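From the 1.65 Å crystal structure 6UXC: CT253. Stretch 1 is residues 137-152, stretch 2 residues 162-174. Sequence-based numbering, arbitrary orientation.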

# COMPACT_ATOMS: atom_id res chain seq x y z
N ILE A 137 -9.70 5.89 2.50
CA ILE A 137 -9.46 4.77 3.40
C ILE A 137 -10.22 3.57 2.86
O ILE A 137 -11.44 3.62 2.70
N LEU A 138 -9.48 2.51 2.56
CA LEU A 138 -9.98 1.24 2.08
C LEU A 138 -9.82 0.21 3.20
O LEU A 138 -8.89 0.29 4.01
N ASP A 139 -10.73 -0.75 3.26
CA ASP A 139 -10.65 -1.72 4.33
C ASP A 139 -11.19 -3.05 3.83
O ASP A 139 -11.85 -3.14 2.80
N ALA A 140 -10.84 -4.10 4.58
CA ALA A 140 -11.26 -5.46 4.29
C ALA A 140 -11.42 -6.20 5.61
O ALA A 140 -10.79 -5.84 6.60
N SER A 141 -12.30 -7.20 5.63
CA SER A 141 -12.52 -7.98 6.83
C SER A 141 -12.84 -9.41 6.46
O SER A 141 -13.45 -9.68 5.41
N GLN A 142 -12.45 -10.33 7.35
CA GLN A 142 -12.63 -11.76 7.09
C GLN A 142 -12.89 -12.50 8.39
O GLN A 142 -12.21 -12.28 9.41
N SER A 143 -13.85 -13.42 8.35
CA SER A 143 -14.19 -14.21 9.53
C SER A 143 -13.01 -15.09 9.92
O SER A 143 -12.41 -15.74 9.07
N LEU A 144 -12.68 -15.11 11.22
CA LEU A 144 -11.57 -15.92 11.70
C LEU A 144 -11.86 -17.41 11.60
O LEU A 144 -10.93 -18.22 11.66
N ALA A 145 -13.12 -17.80 11.41
CA ALA A 145 -13.46 -19.20 11.24
C ALA A 145 -13.24 -19.69 9.82
O ALA A 145 -13.31 -20.90 9.58
N SER A 146 -12.97 -18.78 8.87
CA SER A 146 -12.87 -19.12 7.45
C SER A 146 -11.68 -20.02 7.13
O SER A 146 -11.63 -20.59 6.04
N GLY A 147 -10.70 -20.12 8.01
CA GLY A 147 -9.54 -20.93 7.70
C GLY A 147 -8.68 -21.02 8.94
O GLY A 147 -9.09 -20.63 10.03
N SER A 148 -7.47 -21.54 8.75
CA SER A 148 -6.53 -21.64 9.86
C SER A 148 -5.97 -20.27 10.22
O SER A 148 -5.73 -19.42 9.35
N ASN A 149 -5.75 -20.05 11.51
CA ASN A 149 -5.04 -18.87 11.97
C ASN A 149 -3.67 -19.22 12.54
O ASN A 149 -3.13 -18.48 13.36
N ASP A 150 -3.10 -20.35 12.12
CA ASP A 150 -1.70 -20.67 12.40
C ASP A 150 -0.86 -19.93 11.37
O ASP A 150 -0.58 -20.44 10.28
N TYR A 151 -0.47 -18.71 11.72
CA TYR A 151 0.32 -17.87 10.82
C TYR A 151 1.81 -18.18 10.89
O TYR A 151 2.60 -17.51 10.21
N HIS A 152 2.20 -19.19 11.65
CA HIS A 152 3.54 -19.73 11.51
C HIS A 152 3.58 -20.92 10.56
O HIS A 152 4.50 -21.02 9.73
N ASP A 162 -2.87 -17.69 1.40
CA ASP A 162 -4.02 -17.08 0.75
C ASP A 162 -5.33 -17.77 1.11
O ASP A 162 -6.40 -17.25 0.77
N SER A 163 -5.28 -18.91 1.81
CA SER A 163 -6.46 -19.61 2.32
C SER A 163 -6.74 -19.33 3.79
O SER A 163 -7.76 -19.80 4.32
N THR A 164 -5.87 -18.60 4.48
CA THR A 164 -6.13 -18.23 5.86
C THR A 164 -7.01 -16.99 5.91
O THR A 164 -7.13 -16.28 4.91
N PRO A 165 -7.63 -16.72 7.05
CA PRO A 165 -8.49 -15.54 7.12
C PRO A 165 -7.72 -14.26 6.83
O PRO A 165 -8.21 -13.39 6.10
N MET A 166 -6.51 -14.15 7.36
CA MET A 166 -5.75 -12.94 7.11
C MET A 166 -5.38 -12.84 5.63
O MET A 166 -5.40 -11.75 5.06
N GLY A 167 -4.99 -13.96 5.02
CA GLY A 167 -4.52 -13.92 3.64
C GLY A 167 -5.64 -13.62 2.66
O GLY A 167 -5.45 -12.88 1.69
N LEU A 168 -6.82 -14.18 2.91
CA LEU A 168 -8.00 -13.86 2.11
C LEU A 168 -8.31 -12.37 2.20
O LEU A 168 -8.57 -11.70 1.18
N MET A 169 -8.28 -11.84 3.42
CA MET A 169 -8.56 -10.42 3.65
C MET A 169 -7.52 -9.55 2.95
O MET A 169 -7.87 -8.61 2.22
N HIS A 170 -6.24 -9.89 3.11
CA HIS A 170 -5.18 -9.12 2.46
C HIS A 170 -5.34 -9.11 0.95
O HIS A 170 -5.17 -8.06 0.31
N GLN A 171 -5.61 -10.27 0.36
CA GLN A 171 -5.72 -10.37 -1.09
C GLN A 171 -6.78 -9.41 -1.62
O GLN A 171 -6.55 -8.67 -2.59
N ARG A 172 -7.94 -9.38 -0.98
CA ARG A 172 -9.01 -8.50 -1.47
C ARG A 172 -8.60 -7.04 -1.31
O ARG A 172 -8.86 -6.21 -2.19
N LEU A 173 -7.97 -6.71 -0.18
CA LEU A 173 -7.53 -5.35 0.06
C LEU A 173 -6.47 -4.91 -0.94
O LEU A 173 -6.54 -3.79 -1.46
N PHE A 174 -5.47 -5.77 -1.22
CA PHE A 174 -4.44 -5.38 -2.18
C PHE A 174 -5.07 -5.16 -3.56
O PHE A 174 -4.71 -4.22 -4.27

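The strand of residues 137-143 and the loop that follows it pack against the helix 165-174 and its N-terminal cap in a mostly apolar contact, with polar links made by Arg-172 to Gln-142 and by Tyr-151 to Met-166. The strand and helix axes approach to 7.2 Å, with 155° between their N-to-C directions, and the two stretches together bury 782 Å².

Strand alternation decides which side chains enter. Leu-138, Ala-140 and Gln-142 point toward the helix, whereas Asp-139, Ser-141 and Ser-143 point away. Leu-138 (m, t) places CB 4.1 Å from Leu-173 CD1. Ala-140 CB lies 3.6 Å from Met-169 CG and 3.9 Å from Leu-173 CB. Met-169 adopts chi1 t with chi2 at -93°, between wells, and Leu-173 (t, p) leaves the helix sideways but brings its end nearer the strand.

Gln-142 (t, p) combines both kinds of contact. Its CB lies 3.8 Å from Met-169 CB, while OE1 accepts from Arg-172 NH1 at 2.9 Å and from Arg-172 NH2 at 3.1 Å. The amide nitrogen is used as well: Gln-142 NE2 donates to Ser-146 OG at 3.0 Å, and this hydroxyl in turn donates to Ser-143 O at 2.8 Å. The edge of the Arg-172 guanidinium (m, t, m) faces Gln-142 OE1 and Ser-141 O; Arg-172 NH2 is 2.7 Å from Ser-141 O. Water 1 bridges the stretches here, accepting from Ser-141 N and Arg-172 NH2, both at 2.9 Å.

Pro-165, at the first turn of the helix, has the largest area covered by the opposing stretch. The chain curls around it: Pro-165 CB is 3.4 Å from Ser-143 O, CG is 3.5 Å from Gly-147 N and 3.3 Å from Asn-149 OD1, and CD is 3.0 Å from Ser-148 O. That carbonyl is buried without a polar partner. At Gly-147 the backbones draw close, and an ideal CB would lie 2.5 Å from Ser-163 O, a clash. Water 2 bridges nearby, its oxygen accepting from Ser-148 N at 2.9 Å and donating weakly to Ser-163 O at 3.3 Å.

Tyr-151 (m) completes the contact. Its OH accepts from Met-166 N at 3.0 Å and donates to Asn-149 OD1 at 2.7 Å, linking the helix start to the loop. Met-166 (t, t, m) folds over one ring face, its CE 3.8 Å from the centroid of the Tyr-151 ring in a CH-pi contact. Thr-164 OG1 sits at the ring edge, 3.3 Å from Tyr-151 CE1, and caps the helix by accepting from Gly-167 N at 3.1 Å.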

# COMPACT_ATOMS: atom_id res chain seq x y z
CB ILE A 137 -9.86 5.11 4.84
CG1 ILE A 137 -9.00 6.28 5.33
CG2 ILE A 137 -9.74 3.89 5.72
CD1 ILE A 137 -9.40 6.83 6.67
CB LEU A 138 -9.21 0.78 0.84
CG LEU A 138 -9.14 1.77 -0.33
CD1 LEU A 138 -8.28 1.23 -1.45
CD2 LEU A 138 -10.53 2.15 -0.84
CB ASP A 139 -11.38 -1.24 5.58
CG ASP A 139 -12.84 -0.91 5.34
OD1 ASP A 139 -13.48 -1.54 4.47
OD2 ASP A 139 -13.34 -0.01 6.04
CB ALA A 140 -10.26 -6.17 3.39
CB SER A 141 -13.66 -7.40 7.68
OG SER A 141 -13.86 -8.23 8.80
CB GLN A 142 -11.39 -12.33 6.39
CG GLN A 142 -11.55 -13.75 5.85
CD GLN A 142 -12.61 -13.82 4.77
OE1 GLN A 142 -12.80 -12.86 4.04
NE2 GLN A 142 -13.30 -14.95 4.69
CB SER A 143 -15.43 -15.06 9.25
OG SER A 143 -15.65 -16.00 10.28
CB LEU A 144 -11.24 -15.57 13.16
CG LEU A 144 -10.57 -14.22 13.38
CD1 LEU A 144 -10.46 -13.96 14.87
CD2 LEU A 144 -9.20 -14.16 12.74
CB ALA A 145 -14.91 -19.44 11.64
CB SER A 146 -12.74 -17.84 6.62
OG SER A 146 -13.78 -16.93 6.91
CB SER A 148 -5.38 -22.59 9.52
OG SER A 148 -4.36 -22.52 10.50
CB ASN A 149 -5.89 -18.10 12.98
CG ASN A 149 -7.19 -17.58 12.37
OD1 ASN A 149 -7.18 -16.69 11.51
ND2 ASN A 149 -8.32 -18.12 12.83
CB ASP A 150 -1.46 -22.17 12.34
CG ASP A 150 -0.08 -22.56 12.84
OD1 ASP A 150 0.84 -21.71 12.75
OD2 ASP A 150 0.08 -23.73 13.28
CB TYR A 151 0.04 -16.39 11.11
CG TYR A 151 -1.39 -16.12 10.77
CD1 TYR A 151 -1.82 -16.21 9.43
CD2 TYR A 151 -2.32 -15.87 11.75
CE1 TYR A 151 -3.14 -16.02 9.09
CE2 TYR A 151 -3.66 -15.67 11.42
CZ TYR A 151 -4.05 -15.73 10.09
OH TYR A 151 -5.40 -15.57 9.78
CB HIS A 152 4.09 -20.06 12.91
CG HIS A 152 4.20 -18.85 13.80
ND1 HIS A 152 3.12 -18.32 14.48
CD2 HIS A 152 5.25 -18.04 14.08
CE1 HIS A 152 3.51 -17.25 15.16
NE2 HIS A 152 4.80 -17.07 14.93
CB ASP A 162 -3.78 -17.05 -0.77
CG ASP A 162 -2.60 -16.15 -1.18
OD1 ASP A 162 -2.07 -15.39 -0.34
OD2 ASP A 162 -2.22 -16.19 -2.38
CB SER A 163 -6.29 -21.12 2.12
OG SER A 163 -6.04 -21.44 0.75
CB THR A 164 -4.83 -17.94 6.60
OG1 THR A 164 -4.24 -16.76 6.03
CG2 THR A 164 -3.89 -19.13 6.49
CB PRO A 165 -9.05 -15.60 8.55
CG PRO A 165 -9.13 -17.07 8.83
CD PRO A 165 -7.83 -17.59 8.23
CB MET A 166 -4.48 -12.92 7.95
CG MET A 166 -3.73 -11.60 7.83
SD MET A 166 -2.12 -11.60 8.58
CE MET A 166 -2.46 -12.17 10.25
CB LEU A 168 -9.19 -14.68 2.61
CG LEU A 168 -9.12 -16.18 2.34
CD1 LEU A 168 -10.12 -16.98 3.20
CD2 LEU A 168 -9.41 -16.42 0.87
CB MET A 169 -8.57 -10.16 5.16
CG MET A 169 -9.01 -8.78 5.58
SD MET A 169 -7.61 -7.67 5.78
CE MET A 169 -6.87 -8.31 7.29
CB HIS A 170 -3.83 -9.69 2.83
CG HIS A 170 -3.39 -9.34 4.21
ND1 HIS A 170 -2.14 -9.68 4.69
CD2 HIS A 170 -4.02 -8.71 5.23
CE1 HIS A 170 -2.02 -9.25 5.93
NE2 HIS A 170 -3.15 -8.67 6.28
CB GLN A 171 -6.02 -11.82 -1.46
CG GLN A 171 -5.91 -12.13 -2.93
CD GLN A 171 -6.25 -13.57 -3.20
OE1 GLN A 171 -7.27 -14.08 -2.74
NE2 GLN A 171 -5.39 -14.25 -3.95
CB ARG A 172 -10.33 -8.78 -0.74
CG ARG A 172 -11.02 -10.07 -1.17
CD ARG A 172 -12.52 -10.04 -0.83
NE ARG A 172 -12.70 -9.66 0.56
CZ ARG A 172 -12.62 -10.50 1.58
NH1 ARG A 172 -12.41 -11.80 1.36
NH2 ARG A 172 -12.78 -10.05 2.82
CB LEU A 173 -7.02 -5.25 1.49
CG LEU A 173 -6.62 -3.88 2.02
CD1 LEU A 173 -7.74 -2.86 1.90
CD2 LEU A 173 -6.18 -4.03 3.47
CB PHE A 174 -3.36 -6.45 -2.31
CG PHE A 174 -2.63 -6.75 -1.04
CD1 PHE A 174 -2.36 -5.77 -0.12
CD2 PHE A 174 -2.17 -8.03 -0.79
CE1 PHE A 174 -1.67 -6.06 1.05
CE2 PHE A 174 -1.47 -8.32 0.38
CZ PHE A 174 -1.23 -7.34 1.28
O HOH W 1 -13.85 -7.34 3.23
O HOH W 2 -6.67 -22.32 6.07